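Local coordinates for hypothetical multiheme protein (Ignicoccus hospitalis KIN4/I, PDB 4QO5) that is of unknown function but, as a membrane-associated octaheme cytochrome c, probably takes part in electron transfer, at residues 314-319 against 480-485; 474-479 against 494-499. One frame throughout, in Å; residues are numbered along the deposited sequence.

Contact 1: residues 314-319 against 480-485; sequences VRLFGL and IRYGTA. With HEC (heme c), chain H.
The carbonyl of L316 is the polar meeting point between the chain after strand 314-315 and helix 464-485. R481 donates from NE to L316 O over 2.7 Å, in the carbonyl plane and on a lone pair, with a bent N-H...O angle of 141°; NH2 adds a weaker bond to the same oxygen. The guanidinium has further partners: NH2 also binds N478 OD1, and NH1 reaches T430 OG1 of helix 413-447. Glycine suits position 318, because a side chain there would clash with R481 NH2. L316 slides past R481 in the opposite direction, its tip CD1 resting 3.6 Å from A485 CB, a methyl small enough to let the chain come close. Its CB meets the Y482 ring at CE1, 4.0 Å away, while Y482 OH is hydrogen-bonded to a second heme. Backbone N-H groups of the same segment serve the heme c of chain H: L316 N gives an almost straight bond (168°) to O2A at 2.9 Å, F317 N gives one to O1A, and V314 N one to O2D of the other propionate. Two N-H groups thus meet the propionate bearing O1A and O2A, which would favour its ionised form.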
loop_
_atom_site.group_PDB
_atom_site.type_symbol
_atom_site.label_atom_id
_atom_site.label_comp_id
_atom_site.label_asym_id
_atom_site.label_seq_id
_atom_site.Cartn_x
_atom_site.Cartn_y
_atom_site.Cartn_z
ATOM N N VAL A 314 3.952 -1.160 -27.114
ATOM C CA VAL A 314 4.878 -2.195 -26.659
ATOM C C VAL A 314 4.350 -2.871 -25.399
ATOM O O VAL A 314 3.969 -2.202 -24.439
ATOM C CB VAL A 314 6.288 -1.618 -26.419
ATOM C CG1 VAL A 314 6.243 -0.461 -25.391
ATOM C CG2 VAL A 314 7.256 -2.718 -25.984
ATOM N N ARG A 315 4.301 -4.198 -25.408
ATOM C CA ARG A 315 3.801 -4.929 -24.234
ATOM C C ARG A 315 4.864 -4.933 -23.147
ATOM O O ARG A 315 5.925 -5.540 -23.314
ATOM C CB ARG A 315 3.424 -6.369 -24.603
ATOM C CG ARG A 315 2.717 -7.131 -23.459
ATOM C CD ARG A 315 1.216 -7.035 -23.614
ATOM N NE ARG A 315 0.450 -7.522 -22.464
ATOM C CZ ARG A 315 -0.151 -8.707 -22.411
ATOM N NH1 ARG A 315 -0.069 -9.564 -23.430
ATOM N NH2 ARG A 315 -0.848 -9.040 -21.335
ATOM N N LEU A 316 4.581 -4.250 -22.040
ATOM C CA LEU A 316 5.530 -4.130 -20.929
ATOM C C LEU A 316 5.530 -5.364 -20.032
ATOM O O LEU A 316 6.477 -5.570 -19.271
ATOM C CB LEU A 316 5.211 -2.904 -20.066
ATOM C CG LEU A 316 5.226 -1.530 -20.741
ATOM C CD1 LEU A 316 5.079 -0.436 -19.678
ATOM C CD2 LEU A 316 6.488 -1.321 -21.586
ATOM N N PHE A 317 4.457 -6.162 -20.108
ATOM C CA PHE A 317 4.361 -7.425 -19.389
ATOM C C PHE A 317 5.180 -8.465 -20.143
ATOM O O PHE A 317 4.808 -8.887 -21.246
ATOM C CB PHE A 317 2.888 -7.846 -19.330
ATOM C CG PHE A 317 2.585 -8.965 -18.374
ATOM C CD1 PHE A 317 2.409 -10.257 -18.842
ATOM C CD2 PHE A 317 2.409 -8.718 -17.019
ATOM C CE1 PHE A 317 2.098 -11.293 -17.989
ATOM C CE2 PHE A 317 2.094 -9.752 -16.153
ATOM C CZ PHE A 317 1.931 -11.044 -16.637
ATOM N N GLY A 318 6.288 -8.891 -19.552
ATOM C CA GLY A 318 7.238 -9.743 -20.253
ATOM C C GLY A 318 6.749 -11.166 -20.455
ATOM O O GLY A 318 6.301 -11.835 -19.509
ATOM N N LEU A 319 6.827 -11.645 -21.694
ATOM C CA LEU A 319 6.443 -13.025 -21.972
ATOM C C LEU A 319 7.450 -13.754 -22.863
ATOM O O LEU A 319 7.097 -14.176 -23.968
ATOM C CB LEU A 319 5.055 -13.049 -22.615
ATOM C CG LEU A 319 3.939 -12.492 -21.721
ATOM C CD1 LEU A 319 2.661 -12.223 -22.522
ATOM C CD2 LEU A 319 3.668 -13.435 -20.535
ATOM N N ILE A 480 9.896 -2.461 -13.327
ATOM C CA ILE A 480 10.811 -1.433 -13.834
ATOM C C ILE A 480 10.233 -0.738 -15.060
ATOM O O ILE A 480 10.277 0.491 -15.183
ATOM C CB ILE A 480 12.190 -2.039 -14.170
ATOM C CG1 ILE A 480 12.900 -2.448 -12.880
ATOM C CG2 ILE A 480 13.066 -1.025 -14.946
ATOM C CD1 ILE A 480 14.050 -3.419 -13.098
ATOM N N ARG A 481 9.676 -1.535 -15.970
ATOM C CA ARG A 481 9.070 -1.002 -17.176
ATOM C C ARG A 481 7.816 -0.193 -16.842
ATOM O O ARG A 481 7.636 0.903 -17.354
ATOM C CB ARG A 481 8.752 -2.136 -18.153
ATOM C CG ARG A 481 10.013 -2.805 -18.704
ATOM C CD ARG A 481 9.670 -3.845 -19.773
ATOM N NE ARG A 481 9.088 -5.067 -19.221
ATOM C CZ ARG A 481 9.729 -6.232 -19.154
ATOM N NH1 ARG A 481 10.979 -6.331 -19.575
ATOM N NH2 ARG A 481 9.124 -7.301 -18.653
ATOM N N TYR A 482 6.971 -0.721 -15.954
ATOM C CA TYR A 482 5.771 0.005 -15.538
ATOM C C TYR A 482 6.119 1.354 -14.900
ATOM O O TYR A 482 5.458 2.376 -15.163
ATOM C CB TYR A 482 5.003 -0.809 -14.486
ATOM C CG TYR A 482 3.980 -1.789 -15.022
ATOM C CD1 TYR A 482 4.260 -2.625 -16.095
ATOM C CD2 TYR A 482 2.737 -1.892 -14.422
ATOM C CE1 TYR A 482 3.302 -3.545 -16.556
ATOM C CE2 TYR A 482 1.784 -2.801 -14.873
ATOM C CZ TYR A 482 2.067 -3.614 -15.936
ATOM O OH TYR A 482 1.099 -4.511 -16.363
ATOM N N GLY A 483 7.103 1.330 -14.005
ATOM C CA GLY A 483 7.502 2.507 -13.243
ATOM C C GLY A 483 8.084 3.574 -14.152
ATOM O O GLY A 483 7.881 4.768 -13.944
ATOM N N THR A 484 8.786 3.131 -15.189
ATOM C CA THR A 484 9.378 4.071 -16.161
ATOM C C THR A 484 8.263 4.660 -17.018
ATOM O O THR A 484 8.185 5.863 -17.195
ATOM C CB THR A 484 10.417 3.372 -17.029
ATOM O OG1 THR A 484 11.400 2.769 -16.178
ATOM C CG2 THR A 484 11.103 4.366 -17.990
ATOM N N ALA A 485 7.358 3.805 -17.498
ATOM C CA ALA A 485 6.255 4.261 -18.335
ATOM C C ALA A 485 5.341 5.253 -17.626
ATOM O O ALA A 485 4.838 6.187 -18.252
ATOM C CB ALA A 485 5.429 3.065 -18.832
HETATM FE FE HEC H . -0.712 3.152 -17.807
HETATM C CHA HEC H . 1.349 1.127 -19.687
HETATM C CHB HEC H . -2.507 0.436 -16.760
HETATM C CHC HEC H . -2.173 5.068 -15.437
HETATM C CHD HEC H . 0.353 5.880 -19.438
HETATM N NA HEC H . -0.608 1.183 -18.172
HETATM C C1A HEC H . 0.371 0.529 -18.907
HETATM C C2A HEC H . 0.204 -0.891 -18.717
HETATM C C3A HEC H . -0.840 -1.090 -17.892
HETATM C C4A HEC H . -1.388 0.207 -17.543
HETATM C CMA HEC H . -1.419 -2.437 -17.394
HETATM C CAA HEC H . 1.125 -1.957 -19.352
HETATM C CBA HEC H . 0.378 -2.653 -20.497
HETATM C CGA HEC H . 1.423 -3.479 -21.200
HETATM O O1A HEC H . 1.712 -4.611 -20.735
HETATM O O2A HEC H . 1.999 -2.976 -22.202
HETATM N NB HEC H . -2.119 2.813 -16.439
HETATM C C1B HEC H . -2.640 1.592 -16.072
HETATM C C2B HEC H . -3.226 1.712 -14.784
HETATM C C3B HEC H . -3.057 2.996 -14.437
HETATM C C4B HEC H . -2.402 3.712 -15.473
HETATM C CMB HEC H . -3.893 0.496 -14.074
HETATM C CAB HEC H . -3.354 3.831 -13.207
HETATM C CBB HEC H . -3.202 3.051 -11.897
HETATM N NC HEC H . -0.995 5.050 -17.540
HETATM C C1C HEC H . -1.522 5.714 -16.450
HETATM C C2C HEC H . -1.504 7.141 -16.699
HETATM C C3C HEC H . -0.544 7.282 -17.635
HETATM C C4C HEC H . -0.366 6.024 -18.280
HETATM C CMC HEC H . -1.758 8.094 -15.512
HETATM C CAC HEC H . 0.104 8.502 -18.328
HETATM C CBC HEC H . 0.239 9.799 -17.519
HETATM N ND HEC H . 0.633 3.451 -19.332
HETATM C C1D HEC H . 0.946 4.709 -19.822
HETATM C C2D HEC H . 1.961 4.589 -20.824
HETATM C C3D HEC H . 2.293 3.113 -20.882
HETATM C C4D HEC H . 1.407 2.472 -19.930
HETATM C CMD HEC H . 2.609 5.743 -21.622
HETATM C CAD HEC H . 3.282 2.406 -21.816
HETATM C CBD HEC H . 2.451 2.160 -23.093
HETATM C CGD HEC H . 2.982 0.955 -23.821
HETATM O O1D HEC H . 3.601 0.090 -23.158
HETATM O O2D HEC H . 2.797 0.848 -25.065
#

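Contact 2: residues 474-479 against 494-499. With HEC (heme c), chain E.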
loop_
_atom_site.group_PDB
_atom_site.type_symbol
_atom_site.label_atom_id
_atom_site.label_comp_id
_atom_site.label_asym_id
_atom_site.label_seq_id
_atom_site.Cartn_x
_atom_site.Cartn_y
_atom_site.Cartn_z
ATOM N N LEU A 474 8.438 -11.624 -14.427
ATOM C CA LEU A 474 7.065 -11.384 -13.993
ATOM C C LEU A 474 6.910 -10.288 -12.940
ATOM O O LEU A 474 5.892 -9.584 -12.911
ATOM C CB LEU A 474 6.434 -12.689 -13.468
ATOM C CG LEU A 474 4.962 -12.659 -13.083
ATOM C CD1 LEU A 474 4.103 -12.438 -14.316
ATOM C CD2 LEU A 474 4.576 -13.965 -12.384
ATOM N N PHE A 475 7.885 -10.157 -12.054
ATOM C CA PHE A 475 7.798 -9.119 -11.025
ATOM C C PHE A 475 8.712 -7.933 -11.343
ATOM O O PHE A 475 8.255 -6.804 -11.476
ATOM C CB PHE A 475 8.178 -9.646 -9.631
ATOM C CG PHE A 475 7.243 -10.694 -9.069
ATOM C CD1 PHE A 475 6.088 -11.062 -9.730
ATOM C CD2 PHE A 475 7.544 -11.297 -7.850
ATOM C CE1 PHE A 475 5.240 -12.022 -9.191
ATOM C CE2 PHE A 475 6.705 -12.253 -7.308
ATOM C CZ PHE A 475 5.553 -12.615 -7.985
ATOM N N TYR A 476 10.003 -8.198 -11.447
ATOM C CA TYR A 476 10.990 -7.107 -11.374
ATOM C C TYR A 476 11.129 -6.346 -12.695
ATOM O O TYR A 476 11.049 -5.115 -12.711
ATOM C CB TYR A 476 12.337 -7.629 -10.858
ATOM C CG TYR A 476 12.169 -8.409 -9.564
ATOM C CD1 TYR A 476 11.280 -7.977 -8.585
ATOM C CD2 TYR A 476 12.871 -9.586 -9.340
ATOM C CE1 TYR A 476 11.100 -8.691 -7.413
ATOM C CE2 TYR A 476 12.686 -10.314 -8.161
ATOM C CZ TYR A 476 11.811 -9.858 -7.208
ATOM O OH TYR A 476 11.645 -10.574 -6.036
ATOM N N SER A 477 11.296 -7.070 -13.800
ATOM C CA SER A 477 11.422 -6.399 -15.100
ATOM C C SER A 477 10.122 -5.674 -15.387
ATOM O O SER A 477 10.134 -4.536 -15.839
ATOM C CB SER A 477 11.757 -7.376 -16.226
ATOM O OG SER A 477 13.036 -7.956 -16.042
ATOM N N ASN A 478 8.996 -6.331 -15.107
ATOM C CA ASN A 478 7.701 -5.682 -15.289
ATOM C C ASN A 478 7.578 -4.390 -14.489
ATOM O O ASN A 478 7.135 -3.370 -15.005
ATOM C CB ASN A 478 6.563 -6.620 -14.894
ATOM C CG ASN A 478 6.274 -7.667 -15.959
ATOM O OD1 ASN A 478 6.869 -7.665 -17.044
ATOM N ND2 ASN A 478 5.358 -8.573 -15.646
ATOM N N SER A 479 7.945 -4.443 -13.215
ATOM C CA SER A 479 7.824 -3.266 -12.366
ATOM C C SER A 479 8.697 -2.125 -12.873
ATOM O O SER A 479 8.286 -0.960 -12.862
ATOM C CB SER A 479 8.173 -3.598 -10.917
ATOM O OG SER A 479 7.148 -4.384 -10.329
ATOM N N PHE A 494 13.828 -0.169 -5.001
ATOM C CA PHE A 494 13.999 -1.133 -3.916
ATOM C C PHE A 494 12.789 -2.023 -3.685
ATOM O O PHE A 494 12.929 -3.178 -3.289
ATOM C CB PHE A 494 14.335 -0.423 -2.604
ATOM C CG PHE A 494 15.672 0.254 -2.601
ATOM C CD1 PHE A 494 16.847 -0.482 -2.727
ATOM C CD2 PHE A 494 15.754 1.617 -2.411
ATOM C CE1 PHE A 494 18.086 0.157 -2.690
ATOM C CE2 PHE A 494 16.971 2.253 -2.383
ATOM C CZ PHE A 494 18.143 1.519 -2.518
ATOM N N LYS A 495 11.603 -1.473 -3.911
ATOM C CA LYS A 495 10.375 -2.208 -3.656
ATOM C C LYS A 495 10.250 -3.424 -4.592
ATOM O O LYS A 495 9.986 -4.538 -4.145
ATOM C CB LYS A 495 9.159 -1.272 -3.778
ATOM C CG LYS A 495 7.802 -1.945 -3.548
ATOM C CD LYS A 495 7.767 -2.657 -2.197
ATOM C CE LYS A 495 6.363 -3.082 -1.826
ATOM N NZ LYS A 495 5.683 -2.033 -1.035
ATOM N N ARG A 496 10.480 -3.228 -5.885
ATOM C CA ARG A 496 10.215 -4.308 -6.840
ATOM C C ARG A 496 11.002 -4.071 -8.131
ATOM O O ARG A 496 10.699 -4.644 -9.155
ATOM C CB ARG A 496 8.715 -4.378 -7.146
ATOM C CG ARG A 496 8.191 -5.779 -7.494
ATOM C CD ARG A 496 8.189 -6.689 -6.257
ATOM N NE ARG A 496 7.167 -6.307 -5.289
ATOM C CZ ARG A 496 7.074 -6.826 -4.068
ATOM N NH1 ARG A 496 7.944 -7.745 -3.677
ATOM N NH2 ARG A 496 6.117 -6.433 -3.242
ATOM N N GLY A 497 12.028 -3.234 -8.067
ATOM C CA GLY A 497 12.691 -2.772 -9.282
ATOM C C GLY A 497 14.134 -3.197 -9.434
ATOM O O GLY A 497 14.458 -4.359 -9.197
ATOM N N TRP A 498 15.002 -2.266 -9.851
ATOM C CA TRP A 498 16.381 -2.615 -10.193
ATOM C C TRP A 498 17.125 -3.339 -9.085
ATOM O O TRP A 498 17.871 -4.284 -9.348
ATOM C CB TRP A 498 17.190 -1.388 -10.665
ATOM C CG TRP A 498 16.990 -1.138 -12.126
ATOM C CD1 TRP A 498 16.339 -0.083 -12.703
ATOM C CD2 TRP A 498 17.399 -1.991 -13.197
ATOM N NE1 TRP A 498 16.339 -0.219 -14.071
ATOM C CE2 TRP A 498 16.974 -1.390 -14.396
ATOM C CE3 TRP A 498 18.078 -3.214 -13.258
ATOM C CZ2 TRP A 498 17.202 -1.969 -15.650
ATOM C CZ3 TRP A 498 18.311 -3.784 -14.509
ATOM C CH2 TRP A 498 17.875 -3.160 -15.682
ATOM N N TYR A 499 16.937 -2.894 -7.847
ATOM C CA TYR A 499 17.628 -3.519 -6.737
ATOM C C TYR A 499 17.204 -4.983 -6.628
ATOM O O TYR A 499 18.039 -5.874 -6.451
ATOM C CB TYR A 499 17.381 -2.771 -5.413
ATOM C CG TYR A 499 17.899 -3.568 -4.245
ATOM C CD1 TYR A 499 19.230 -3.474 -3.842
ATOM C CD2 TYR A 499 17.065 -4.453 -3.573
ATOM C CE1 TYR A 499 19.703 -4.243 -2.795
ATOM C CE2 TYR A 499 17.528 -5.219 -2.544
ATOM C CZ TYR A 499 18.838 -5.113 -2.150
ATOM O OH TYR A 499 19.264 -5.897 -1.106
HETATM FE FE HEC E . 17.946 7.035 -1.598
HETATM C CHA HEC E . 18.828 8.746 1.301
HETATM C CHB HEC E . 21.036 5.566 -1.580
HETATM C CHC HEC E . 17.083 5.152 -4.347
HETATM C CHD HEC E . 14.729 8.068 -1.277
HETATM N NA HEC E . 19.576 7.113 -0.336
HETATM C C1A HEC E . 19.791 7.958 0.727
HETATM C C2A HEC E . 21.185 7.861 1.114
HETATM C C3A HEC E . 21.762 6.972 0.307
HETATM C C4A HEC E . 20.770 6.485 -0.607
HETATM C CMA HEC E . 23.222 6.475 0.291
HETATM C CAA HEC E . 21.882 8.660 2.239
HETATM C CBA HEC E . 22.631 9.783 1.513
HETATM C CGA HEC E . 23.299 10.757 2.458
HETATM O O1A HEC E . 24.557 10.802 2.493
HETATM O O2A HEC E . 22.573 11.486 3.171
HETATM N NB HEC E . 18.884 5.683 -2.722
HETATM C C1B HEC E . 20.146 5.170 -2.543
HETATM C C2B HEC E . 20.440 4.228 -3.590
HETATM C C3B HEC E . 19.315 4.068 -4.298
HETATM C C4B HEC E . 18.345 5.023 -3.814
HETATM C CMB HEC E . 21.752 3.406 -3.648
HETATM C CAB HEC E . 18.942 3.134 -5.472
HETATM C CBB HEC E . 19.739 1.834 -5.708
HETATM N NC HEC E . 16.273 6.610 -2.600
HETATM C C1C HEC E . 16.100 5.910 -3.773
HETATM C C2C HEC E . 14.809 6.249 -4.338
HETATM C C3C HEC E . 14.181 6.910 -3.353
HETATM C C4C HEC E . 15.092 7.247 -2.324
HETATM C CMC HEC E . 14.223 5.491 -5.557
HETATM C CAC HEC E . 12.790 7.479 -3.134
HETATM C CBC HEC E . 11.719 6.374 -3.379
HETATM N ND HEC E . 16.940 8.226 -0.217
HETATM C C1D HEC E . 15.584 8.494 -0.281
HETATM C C2D HEC E . 15.201 9.259 0.875
HETATM C C3D HEC E . 16.471 9.458 1.690
HETATM C C4D HEC E . 17.501 8.787 0.939
HETATM C CMD HEC E . 13.797 9.766 1.214
HETATM C CAD HEC E . 16.622 10.183 3.049
HETATM C CBD HEC E . 16.071 9.239 4.113
HETATM C CGD HEC E . 16.367 9.742 5.499
HETATM O O1D HEC E . 15.696 9.264 6.448
HETATM O O2D HEC E . 17.252 10.610 5.665
HETATM O O HOH W 1 17.101 5.135 -0.181
#
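Helix 464-485 runs past the loop that opens into helix 498-520, bringing the CA atoms of Y476 and G497 to 5.1 Å and directing R496 O at Y476 CA in a CA-H...O contact (3.3 Å). This weak contact matters because the buried R496 O has no conventional partner in the model. R496, bent at chi2 and chi3, crosses the edge of the Y476 ring obliquely: CG lies in plane at that edge, CD is 3.7 Å from CE1, and ring and guanidinium planes differ by only 15°. A long arginine suits the place, since its NH2 goes on to a salt bridge with D241. S479 turns OG back to F475 O, a 2.9 Å bond within the helix that satisfies the hydroxyl, and serine is small enough for R496 CG to lie 3.3 Å from OG. Earlier in the loop, F494 CZ approaches C3B of the chain E heme at 3.3 Å, a heme bound by the second subunit through Y482 and R315; an alanine here would remove the ring and would probably loosen the packing of this loop on the neighbouring subunit's heme. G497, whose unusual backbone angles (phi -116°, psi -136°) suit glycine, is the N-cap of helix 498-520 in an antiparallel helix-loop-helix.

How the contacts relate
The centres of contacts 1 and 2 lie 10 Å apart, and both draw on helix 464-485, contact 2 on 474-479 and contact 1 on the adjoining 480-485. Along the chain the order is 314-319, 474-479, 480-485, 494-499, so the two contacts interleave. They also touch directly: G318 N lies 2.9 Å from N478 OD1, a probable hydrogen bond, and F317 CZ packs 3.5 Å from L474 CD1. The shared helix therefore faces the heme-binding loop of its own chain in contact 1 and, in contact 2, the start of helix 498-520, whose preceding loop reaches a heme of the second subunit. One helix thus links heme surroundings within a chain to the trimer interface.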